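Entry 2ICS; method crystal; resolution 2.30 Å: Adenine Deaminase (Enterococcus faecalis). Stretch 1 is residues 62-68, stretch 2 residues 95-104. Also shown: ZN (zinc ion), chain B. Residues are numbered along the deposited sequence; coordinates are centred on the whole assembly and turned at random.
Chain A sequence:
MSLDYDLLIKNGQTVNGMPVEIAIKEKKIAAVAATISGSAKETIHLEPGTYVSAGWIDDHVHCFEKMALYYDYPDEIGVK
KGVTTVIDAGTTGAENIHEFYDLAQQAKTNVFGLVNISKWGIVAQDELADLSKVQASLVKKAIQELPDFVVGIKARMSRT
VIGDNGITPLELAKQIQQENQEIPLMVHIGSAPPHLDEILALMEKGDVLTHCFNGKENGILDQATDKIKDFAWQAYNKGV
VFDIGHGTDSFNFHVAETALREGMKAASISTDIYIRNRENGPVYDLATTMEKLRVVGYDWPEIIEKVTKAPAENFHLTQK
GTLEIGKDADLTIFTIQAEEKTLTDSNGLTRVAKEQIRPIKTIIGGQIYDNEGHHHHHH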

ATOM      1  N   HIS A  62       4.374   4.411   6.729  1.00 21.59           N
ATOM      2  CA  HIS A  62       4.520   5.036   8.034  1.00 22.26           C
ATOM      3  C   HIS A  62       5.198   6.378   7.779  1.00 23.03           C
ATOM      4  O   HIS A  62       6.419   6.463   7.617  1.00 22.47           O
ATOM      5  CB  HIS A  62       5.339   4.142   8.957  1.00 21.77           C
ATOM      6  CG  HIS A  62       4.610   2.901   9.364  1.00 24.48           C
ATOM      7  ND1 HIS A  62       3.496   2.900  10.175  1.00 23.07           N
ATOM      8  CD2 HIS A  62       4.783   1.612   8.975  1.00 22.11           C
ATOM      9  CE1 HIS A  62       3.032   1.641  10.243  1.00 24.38           C
ATOM     10  NE2 HIS A  62       3.780   0.820   9.532  1.00 25.65           N
ATOM     11  N   CYS A  63       4.383   7.427   7.711  1.00 24.37           N
ATOM     12  CA  CYS A  63       4.897   8.752   7.417  1.00 27.55           C
ATOM     13  C   CYS A  63       4.486   9.901   8.335  1.00 29.55           C
ATOM     14  O   CYS A  63       4.356  11.037   7.874  1.00 29.35           O
ATOM     15  CB  CYS A  63       4.557   9.113   5.968  1.00 26.69           C
ATOM     16  SG  CYS A  63       2.803   9.067   5.584  1.00 25.16           S
ATOM     17  N   PHE A  64       4.258   9.613   9.615  1.00 31.30           N
ATOM     18  CA  PHE A  64       3.943  10.664  10.582  1.00 33.95           C
ATOM     19  C   PHE A  64       5.345  11.068  11.037  1.00 34.46           C
ATOM     20  O   PHE A  64       5.944  10.393  11.873  1.00 34.84           O
ATOM     21  CB  PHE A  64       3.148  10.112  11.772  1.00 34.11           C
ATOM     22  CG  PHE A  64       2.851  11.142  12.838  1.00 35.99           C
ATOM     23  CD1 PHE A  64       2.371  10.752  14.085  1.00 37.05           C
ATOM     24  CD2 PHE A  64       3.054  12.503  12.600  1.00 35.28           C
ATOM     25  CE1 PHE A  64       2.095  11.694  15.082  1.00 36.32           C
ATOM     26  CE2 PHE A  64       2.784  13.453  13.588  1.00 34.14           C
ATOM     27  CZ  PHE A  64       2.303  13.048  14.830  1.00 35.74           C
ATOM     28  N   GLU A  65       5.865  12.160  10.479  1.00 35.73           N
ATOM     29  CA  GLU A  65       7.227  12.603  10.780  1.00 38.35           C
ATOM     30  C   GLU A  65       7.578  12.903  12.241  1.00 38.97           C
ATOM     31  O   GLU A  65       8.760  12.956  12.593  1.00 39.20           O
ATOM     32  CB  GLU A  65       7.598  13.809   9.903  1.00 38.18           C
ATOM     33  CG  GLU A  65       6.906  15.114  10.268  1.00 39.65           C
ATOM     34  CD  GLU A  65       7.411  16.289   9.442  1.00 42.40           C
ATOM     35  OE1 GLU A  65       7.037  16.406   8.254  1.00 43.76           O
ATOM     36  OE2 GLU A  65       8.197  17.096   9.980  1.00 44.34           O
ATOM     37  N   LYS A  66       6.575  13.087  13.093  1.00 40.95           N
ATOM     38  CA  LYS A  66       6.836  13.384  14.500  1.00 44.34           C
ATOM     39  C   LYS A  66       6.908  12.161  15.415  1.00 45.67           C
ATOM     40  O   LYS A  66       7.229  12.291  16.596  1.00 46.13           O
ATOM     41  CB  LYS A  66       5.787  14.360  15.042  1.00 44.59           C
ATOM     42  CG  LYS A  66       5.883  15.760  14.462  1.00 45.82           C
ATOM     43  CD  LYS A  66       7.255  16.367  14.718  1.00 47.29           C
ATOM     44  CE  LYS A  66       7.302  17.822  14.285  1.00 49.87           C
ATOM     45  NZ  LYS A  66       6.312  18.645  15.040  1.00 49.92           N
HETATM   46  N   MSE A  67       6.616  10.982  14.874  1.00 47.78           N
HETATM   47  CA  MSE A  67       6.653   9.749  15.663  1.00 49.10           C
HETATM   48  C   MSE A  67       8.088   9.339  15.969  1.00 48.31           C
HETATM   49  O   MSE A  67       8.993   9.563  15.170  1.00 47.16           O
HETATM   50  CB  MSE A  67       5.928   8.617  14.924  1.00 52.76           C
HETATM   51  CG  MSE A  67       5.783   7.318  15.718  1.00 57.85           C
HETATM   52 SE   MSE A  67       4.874   7.519  17.433  1.00 68.53          SE
HETATM   53  CE  MSE A  67       3.104   7.973  16.804  1.00 60.59           C
ATOM     54  N   ALA A  68       8.269   8.723  17.134  1.00 48.70           N
ATOM     55  CA  ALA A  68       9.567   8.280  17.634  1.00 48.43           C
ATOM     56  C   ALA A  68      10.539   7.691  16.624  1.00 48.54           C
ATOM     57  O   ALA A  68      11.315   8.416  16.001  1.00 50.66           O
ATOM     58  CB  ALA A  68       9.362   7.292  18.775  1.00 49.72           C
TER
HETATM   59 ZN    ZN B 400       3.780  -1.145   9.193  1.00 24.94          ZN
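Stretch 2 95-104: ENIHEFYDLA

What shape does each stretch bring to the contact? Stretch 1 has no regular helix or strand; its main feature is a type I beta turn from Phe64 to Met67, closed by a hydrogen bond from Met67 N to Phe64 O at 3.1 Å. Most of stretch 2 is helix, and Asn96 sits at the N-cap position, although its side chain makes no capping bond. The two run in roughly opposite senses, so that Met67 lies by Asn96 and Cys63 lies by Phe100, further along the helix. The two backbones come closest at the phenylalanines, where Phe64 CA and Phe100 CA lie 5.7 Å apart. Asn96, Glu99, Phe100 and Leu103 make all the contacts from stretch 2; Asn96 and Phe100, and Glu99 and Leu103, are four residues apart, about one helical turn, while Ile97 and Tyr101 point their CA-to-CB bonds away.

How do the two phenylalanines pack? Their planes are tilted by only 30°, but the rings are slid apart, so they barely overlap. The offset lets each ring receive the other residue's CB over a face: Phe100 CB lies 3.8 Å from the centroid of the Phe64 ring, and Phe64 CB lies 3.9 Å from that of the Phe100 ring. The approach is reciprocal and tight, with Phe64 CD2 3.6 Å from Phe100 CD1 and Phe64 CA 3.5 Å from Phe100 CE1. Both chi1 angles are t.

What surrounds this aromatic pair? Leu103 CD1 reaches the edge of the Phe64 ring, 4.0 Å from Phe64 CE2, and also packs on the aliphatic parts of two turn residues, at 3.7 Å from both Glu65 CG and Lys66 CG. Cys63 SG lies at the edge of the Phe100 ring, 4.0 Å from Phe100 CZ. Near the start of the helix, the methyl CE of selenomethionine Met67 comes within 3.6 Å of Asn96 ND2, a van der Waals contact.

Do polar groups hold the stretches together? No hydrogen bond crosses between them, and the 422 Å² of surface buried, summed over both sides, is secured mainly by packing. Lys66 NZ and Glu99 OE2 carry opposite charges but stand 4.4 Å apart, beyond a salt bridge; the carboxylate still borders the apolar contact, with Glu99 CD 3.9 Å from Phe64 CZ at the edge of that ring. His62, just before the contacting residues, takes no part and instead binds the zinc ion through NE2, with 2.0 Å between NE2 and ZN.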

ATOM      1  N   GLU A  95      -5.861   9.700  19.605  1.00 37.27           N
ATOM      2  CA  GLU A  95      -5.241  10.753  20.401  1.00 38.78           C
ATOM      3  C   GLU A  95      -4.155  11.577  19.713  1.00 38.46           C
ATOM      4  O   GLU A  95      -3.801  12.656  20.193  1.00 38.89           O
ATOM      5  CB  GLU A  95      -4.680  10.154  21.694  1.00 40.83           C
ATOM      6  CG  GLU A  95      -5.746   9.587  22.632  1.00 44.62           C
ATOM      7  CD  GLU A  95      -6.566  10.669  23.325  1.00 46.85           C
ATOM      8  OE1 GLU A  95      -5.980  11.466  24.094  1.00 48.05           O
ATOM      9  OE2 GLU A  95      -7.796  10.724  23.103  1.00 47.27           O
ATOM     10  N   ASN A  96      -3.616  11.088  18.600  1.00 35.30           N
ATOM     11  CA  ASN A  96      -2.574  11.840  17.910  1.00 33.03           C
ATOM     12  C   ASN A  96      -2.745  11.964  16.398  1.00 33.61           C
ATOM     13  O   ASN A  96      -1.919  12.572  15.724  1.00 33.79           O
ATOM     14  CB  ASN A  96      -1.195  11.254  18.240  1.00 31.84           C
ATOM     15  CG  ASN A  96      -1.153   9.727  18.149  1.00 32.16           C
ATOM     16  OD1 ASN A  96      -2.177   9.064  17.955  1.00 28.10           O
ATOM     17  ND2 ASN A  96       0.041   9.166  18.304  1.00 28.82           N
ATOM     18  N   ILE A  97      -3.835  11.424  15.868  1.00 34.54           N
ATOM     19  CA  ILE A  97      -4.072  11.480  14.432  1.00 35.98           C
ATOM     20  C   ILE A  97      -4.265  12.908  13.899  1.00 37.05           C
ATOM     21  O   ILE A  97      -3.941  13.201  12.742  1.00 34.27           O
ATOM     22  CB  ILE A  97      -5.284  10.604  14.053  1.00 36.35           C
ATOM     23  CG1 ILE A  97      -5.355  10.452  12.533  1.00 36.12           C
ATOM     24  CG2 ILE A  97      -6.567  11.209  14.621  1.00 36.36           C
ATOM     25  CD1 ILE A  97      -6.214   9.301  12.082  1.00 34.84           C
ATOM     26  N   HIS A  98      -4.785  13.796  14.743  1.00 37.53           N
ATOM     27  CA  HIS A  98      -4.997  15.182  14.338  1.00 37.30           C
ATOM     28  C   HIS A  98      -3.672  15.895  14.095  1.00 37.32           C
ATOM     29  O   HIS A  98      -3.528  16.637  13.123  1.00 37.07           O
ATOM     30  CB  HIS A  98      -5.813  15.921  15.397  1.00 38.65           C
ATOM     31  CG  HIS A  98      -7.292  15.770  15.227  1.00 37.93           C
ATOM     32  ND1 HIS A  98      -8.005  16.471  14.276  1.00 35.77           N
ATOM     33  CD2 HIS A  98      -8.187  14.973  15.856  1.00 36.89           C
ATOM     34  CE1 HIS A  98      -9.275  16.111  14.329  1.00 37.21           C
ATOM     35  NE2 HIS A  98      -9.413  15.204  15.279  1.00 37.54           N
ATOM     36  N   GLU A  99      -2.704  15.667  14.972  1.00 36.89           N
ATOM     37  CA  GLU A  99      -1.399  16.289  14.814  1.00 38.30           C
ATOM     38  C   GLU A  99      -0.780  15.782  13.513  1.00 38.40           C
ATOM     39  O   GLU A  99      -0.081  16.515  12.812  1.00 38.25           O
ATOM     40  CB  GLU A  99      -0.492  15.928  15.987  1.00 40.60           C
ATOM     41  CG  GLU A  99       0.779  16.749  16.052  1.00 42.54           C
ATOM     42  CD  GLU A  99       1.776  16.194  17.043  1.00 46.61           C
ATOM     43  OE1 GLU A  99       1.340  15.538  18.017  1.00 48.39           O
ATOM     44  OE2 GLU A  99       2.993  16.421  16.857  1.00 47.86           O
ATOM     45  N   PHE A 100      -1.042  14.514  13.202  1.00 37.33           N
ATOM     46  CA  PHE A 100      -0.526  13.895  11.985  1.00 36.18           C
ATOM     47  C   PHE A 100      -1.259  14.474  10.779  1.00 36.42           C
ATOM     48  O   PHE A 100      -0.641  14.820   9.771  1.00 36.02           O
ATOM     49  CB  PHE A 100      -0.714  12.370  12.066  1.00 34.94           C
ATOM     50  CG  PHE A 100      -0.354  11.626  10.800  1.00 30.96           C
ATOM     51  CD1 PHE A 100       0.631  12.104   9.939  1.00 29.40           C
ATOM     52  CD2 PHE A 100      -0.986  10.423  10.491  1.00 30.53           C
ATOM     53  CE1 PHE A 100       0.984  11.393   8.782  1.00 30.56           C
ATOM     54  CE2 PHE A 100      -0.642   9.704   9.342  1.00 30.23           C
ATOM     55  CZ  PHE A 100       0.346  10.190   8.483  1.00 28.00           C
ATOM     56  N   TYR A 101      -2.577  14.595  10.898  1.00 37.39           N
ATOM     57  CA  TYR A 101      -3.405  15.136   9.827  1.00 40.02           C
ATOM     58  C   TYR A 101      -2.964  16.530   9.380  1.00 42.01           C
ATOM     59  O   TYR A 101      -2.898  16.811   8.182  1.00 42.17           O
ATOM     60  CB  TYR A 101      -4.866  15.191  10.270  1.00 41.09           C
ATOM     61  CG  TYR A 101      -5.791  15.835   9.260  1.00 43.78           C
ATOM     62  CD1 TYR A 101      -6.096  15.200   8.057  1.00 44.55           C
ATOM     63  CD2 TYR A 101      -6.357  17.085   9.505  1.00 44.42           C
ATOM     64  CE1 TYR A 101      -6.945  15.794   7.123  1.00 45.97           C
ATOM     65  CE2 TYR A 101      -7.206  17.688   8.577  1.00 46.03           C
ATOM     66  CZ  TYR A 101      -7.496  17.040   7.391  1.00 45.93           C
ATOM     67  OH  TYR A 101      -8.338  17.636   6.477  1.00 46.34           O
ATOM     68  N   ASP A 102      -2.668  17.402  10.340  1.00 42.47           N
ATOM     69  CA  ASP A 102      -2.251  18.762  10.022  1.00 44.36           C
ATOM     70  C   ASP A 102      -0.968  18.794   9.199  1.00 44.06           C
ATOM     71  O   ASP A 102      -0.847  19.579   8.260  1.00 44.14           O
ATOM     72  CB  ASP A 102      -2.061  19.585  11.304  1.00 47.08           C
ATOM     73  CG  ASP A 102      -3.355  19.779  12.073  1.00 47.58           C
ATOM     74  OD1 ASP A 102      -4.402  20.031  11.437  1.00 47.40           O
ATOM     75  OD2 ASP A 102      -3.321  19.695  13.321  1.00 50.58           O
ATOM     76  N   LEU A 103      -0.007  17.949   9.558  1.00 43.66           N
ATOM     77  CA  LEU A 103       1.250  17.893   8.826  1.00 43.59           C
ATOM     78  C   LEU A 103       1.026  17.269   7.460  1.00 43.98           C
ATOM     79  O   LEU A 103       1.611  17.699   6.468  1.00 44.32           O
ATOM     80  CB  LEU A 103       2.287  17.068   9.589  1.00 42.67           C
ATOM     81  CG  LEU A 103       2.878  17.696  10.851  1.00 43.38           C
ATOM     82  CD1 LEU A 103       3.785  16.698  11.549  1.00 41.05           C
ATOM     83  CD2 LEU A 103       3.649  18.950  10.476  1.00 43.02           C
ATOM     84  N   ALA A 104       0.169  16.254   7.418  1.00 44.55           N
ATOM     85  CA  ALA A 104      -0.136  15.537   6.184  1.00 44.59           C
ATOM     86  C   ALA A 104      -0.693  16.419   5.070  1.00 44.50           C
ATOM     87  O   ALA A 104      -0.613  16.062   3.897  1.00 45.05           O
ATOM     88  CB  ALA A 104      -1.112  14.398   6.477  1.00 44.07           C
TER
HETATM   89  O   HOH W   1       4.496  -3.021   9.347  1.00 23.22           O